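Local coordinates for disulphide isomerase (Xylella fastidiosa, PDB 3FK8), which probably belongs to the thioredoxin-fold proteins that exchange or isomerise disulphides, at residues G111-A116 with D126-I131. Residues are numbered along the deposited sequence; the frame is centred on the assembly and turned at random.
Sequences GELANA and DFFAKI
Glu112 and Leu113, the loop residues that meet Phe127 and Phe128 of helix 121-132, sit at the two central positions of a type I beta turn closed by the hydrogen bond from Ala114 N to Gly111 O (2.9 Å). A second type I turn, Leu113 to Ala116, follows at once. No hydrogen bond spans the contact, which is made by apolar groups. Leu113 and Phe127 approach from opposite directions, and Leu113 CD2 settles over the middle of the Phe127 ring, 3.9 Å from its centroid and only 7° off the normal: a CH-pi contact on the face. The other methyl, Leu113 CD1, lies over the same face, displaced toward the rim, 3.9 Å from Phe127 CE2, and also 4.1 Å from Phe128 CZ. Thus one leucine fork bridges both phenylalanines. Phe127 extends from the helix with CG anti to its backbone N (chi1 178°), which carries the ring out to the loop. The Phe128 side chain takes the other course, CG anti to the carbonyl carbon (chi1 -70°), and its ring receives the edge of its neighbour, Phe127 CD2 standing 3.6 Å above the plane over the centre. Glu112 adds a methylene, its CB 3.9 Å from Phe127 CE1; the chain then bends at chi2 and leads the carboxylate away, where OE1 accepts a hydrogen bond from Gly110 N. Leu113 also touches Val95 and Pro93, which by its place just before strand 94-98 probably corresponds to the cis-proline of thioredoxins, while Phe128 leans on Leu47 and Leu51 of helix 42-51. The loop after the last strand is thereby packed against the C-terminal helix on one side of the central sheet, as expected of the thioredoxin fold.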
ATOM      1  N   GLY A 111      -1.408  -8.379  10.206  1.00 16.71           N
ATOM      2  CA  GLY A 111      -2.718  -7.815   9.967  1.00 17.14           C
ATOM      3  C   GLY A 111      -2.855  -6.455  10.623  1.00 13.44           C
ATOM      4  O   GLY A 111      -3.956  -6.040  10.983  1.00 16.31           O
ATOM      5  N   GLU A 112      -1.737  -5.711  10.677  1.00 12.67           N
ATOM      6  CA  GLU A 112      -1.699  -4.367  11.293  1.00 12.62           C
ATOM      7  C   GLU A 112      -2.780  -3.422  10.768  1.00 11.85           C
ATOM      8  O   GLU A 112      -3.304  -2.596  11.509  1.00 13.25           O
ATOM      9  CB  GLU A 112      -0.333  -3.712  11.071  1.00 13.17           C
ATOM     10  CG  GLU A 112       0.773  -4.275  11.934  1.00 15.62           C
ATOM     11  CD  GLU A 112       1.538  -5.444  11.308  1.00 16.43           C
ATOM     12  OE1 GLU A 112       0.990  -6.175  10.446  1.00 15.37           O
ATOM     13  OE2 GLU A 112       2.678  -5.706  11.781  1.00 22.08           O
ATOM     14  N   LEU A 113      -3.096  -3.523   9.469  1.00 11.46           N
ATOM     15  CA  LEU A 113      -4.107  -2.651   8.845  1.00 10.79           C
ATOM     16  C   LEU A 113      -5.376  -3.409   8.473  1.00 10.06           C
ATOM     17  O   LEU A 113      -6.253  -2.825   7.840  1.00 10.42           O
ATOM     18  CB  LEU A 113      -3.524  -1.931   7.607  1.00 11.92           C
ATOM     19  CG  LEU A 113      -2.317  -1.060   7.938  1.00 12.62           C
ATOM     20  CD1 LEU A 113      -1.737  -0.545   6.621  1.00 16.09           C
ATOM     21  CD2 LEU A 113      -2.678   0.110   8.866  1.00 15.10           C
ATOM     22  N   ALA A 114      -5.512  -4.650   8.932  1.00 10.89           N
ATOM     23  CA  ALA A 114      -6.641  -5.455   8.465  1.00 11.25           C
ATOM     24  C   ALA A 114      -7.996  -4.994   9.042  1.00 11.44           C
ATOM     25  O   ALA A 114      -9.039  -5.421   8.559  1.00 12.32           O
ATOM     26  CB  ALA A 114      -6.374  -6.918   8.705  1.00 13.51           C
ATOM     27  N   ASN A 115      -7.962  -4.149  10.078  1.00 10.70           N
ATOM     28  CA  ASN A 115      -9.183  -3.523  10.600  1.00 10.41           C
ATOM     29  C   ASN A 115      -9.195  -2.032  10.353  1.00 10.05           C
ATOM     30  O   ASN A 115      -9.735  -1.276  11.167  1.00 10.63           O
ATOM     31  CB  ASN A 115      -9.400  -3.915  12.063  1.00 11.18           C
ATOM     32  CG  ASN A 115      -9.925  -5.336  12.145  1.00 11.47           C
ATOM     33  OD1 ASN A 115     -11.114  -5.582  11.910  1.00 11.52           O
ATOM     34  ND2 ASN A 115      -9.025  -6.293  12.415  1.00 13.07           N
ATOM     35  N   ALA A 116      -8.638  -1.594   9.212  1.00 10.07           N
ATOM     36  CA  ALA A 116      -8.544  -0.145   8.939  1.00 10.42           C
ATOM     37  C   ALA A 116      -9.907   0.560   8.960  1.00 11.04           C
ATOM     38  O   ALA A 116      -9.952   1.748   9.257  1.00 11.52           O
ATOM     39  CB  ALA A 116      -7.840   0.096   7.609  1.00 12.00           C
ATOM     40  N   ASP A 126      -0.601   8.011  12.234  1.00 11.58           N
ATOM     41  CA  ASP A 126       0.497   7.626  13.125  1.00 12.10           C
ATOM     42  C   ASP A 126       1.218   6.395  12.552  1.00 12.28           C
ATOM     43  O   ASP A 126       2.455   6.255  12.677  1.00 13.71           O
ATOM     44  CB  ASP A 126      -0.003   7.323  14.530  1.00 13.60           C
ATOM     45  CG  ASP A 126      -0.392   8.569  15.305  1.00 13.69           C
ATOM     46  OD1 ASP A 126      -0.052   9.687  14.867  1.00 16.00           O
ATOM     47  OD2 ASP A 126      -1.074   8.379  16.320  1.00 17.35           O
ATOM     48  N   PHE A 127       0.452   5.461  11.987  1.00 11.43           N
ATOM     49  CA  PHE A 127       1.044   4.244  11.430  1.00 11.76           C
ATOM     50  C   PHE A 127       2.067   4.621  10.343  1.00 11.77           C
ATOM     51  O   PHE A 127       3.214   4.136  10.328  1.00 12.84           O
ATOM     52  CB  PHE A 127      -0.061   3.355  10.843  1.00 11.70           C
ATOM     53  CG  PHE A 127       0.488   2.106  10.204  1.00 11.70           C
ATOM     54  CD1 PHE A 127       0.638   0.959  10.958  1.00 14.83           C
ATOM     55  CD2 PHE A 127       0.883   2.107   8.870  1.00 13.25           C
ATOM     56  CE1 PHE A 127       1.195  -0.196  10.385  1.00 15.25           C
ATOM     57  CE2 PHE A 127       1.441   0.943   8.275  1.00 13.65           C
ATOM     58  CZ  PHE A 127       1.577  -0.170   9.028  1.00 15.07           C
ATOM     59  N   PHE A 128       1.677   5.458   9.397  1.00 11.46           N
ATOM     60  CA  PHE A 128       2.574   5.817   8.310  1.00 12.49           C
ATOM     61  C   PHE A 128       3.679   6.782   8.735  1.00 13.32           C
ATOM     62  O   PHE A 128       4.820   6.680   8.301  1.00 15.02           O
ATOM     63  CB  PHE A 128       1.758   6.328   7.096  1.00 12.79           C
ATOM     64  CG  PHE A 128       0.978   5.230   6.428  1.00 11.23           C
ATOM     65  CD1 PHE A 128       1.651   4.349   5.540  1.00 13.39           C
ATOM     66  CD2 PHE A 128      -0.335   4.958   6.747  1.00 13.34           C
ATOM     67  CE1 PHE A 128       0.979   3.292   4.951  1.00 14.56           C
ATOM     68  CE2 PHE A 128      -0.992   3.881   6.192  1.00 13.01           C
ATOM     69  CZ  PHE A 128      -0.337   3.041   5.296  1.00 12.81           C
ATOM     70  N   ALA A 129       3.358   7.656   9.686  1.00 13.67           N
ATOM     71  CA  ALA A 129       4.356   8.591  10.228  1.00 16.06           C
ATOM     72  C   ALA A 129       5.494   7.833  10.908  1.00 16.60           C
ATOM     73  O   ALA A 129       6.667   8.237  10.768  1.00 16.94           O
ATOM     74  CB  ALA A 129       3.707   9.579  11.201  1.00 17.18           C
ATOM     75  N   LYS A 130       5.197   6.759  11.652  1.00 17.07           N
ATOM     76  CA  LYS A 130       6.235   5.959  12.300  0.50 18.32           C
ATOM     77  C   LYS A 130       7.250   5.458  11.287  1.00 18.22           C
ATOM     78  O   LYS A 130       8.450   5.416  11.577  1.00 19.71           O
ATOM     79  CB  LYS A 130       5.628   4.794  13.072  0.50 19.11           C
ATOM     80  CG  LYS A 130       6.603   4.087  14.001  0.50 20.16           C
ATOM     81  CD  LYS A 130       6.041   4.038  15.396  0.50 25.34           C
ATOM     82  CE  LYS A 130       4.781   3.190  15.429  0.50 26.60           C
ATOM     83  NZ  LYS A 130       3.662   3.749  14.614  0.50 27.66           N
ATOM     84  N   ILE A 131       6.778   5.036  10.100  1.00 16.66           N
ATOM     85  CA  ILE A 131       7.674   4.558   9.066  1.00 18.88           C
ATOM     86  C   ILE A 131       8.600   5.696   8.596  1.00 20.30           C
ATOM     87  O   ILE A 131       9.775   5.456   8.290  1.00 21.08           O
ATOM     88  CB  ILE A 131       6.868   3.994   7.904  1.00 16.85           C
ATOM     89  CG1 ILE A 131       6.104   2.737   8.326  1.00 18.89           C
ATOM     90  CG2 ILE A 131       7.774   3.733   6.691  1.00 20.75           C
ATOM     91  CD1 ILE A 131       4.925   2.375   7.377  1.00 19.52           C
TER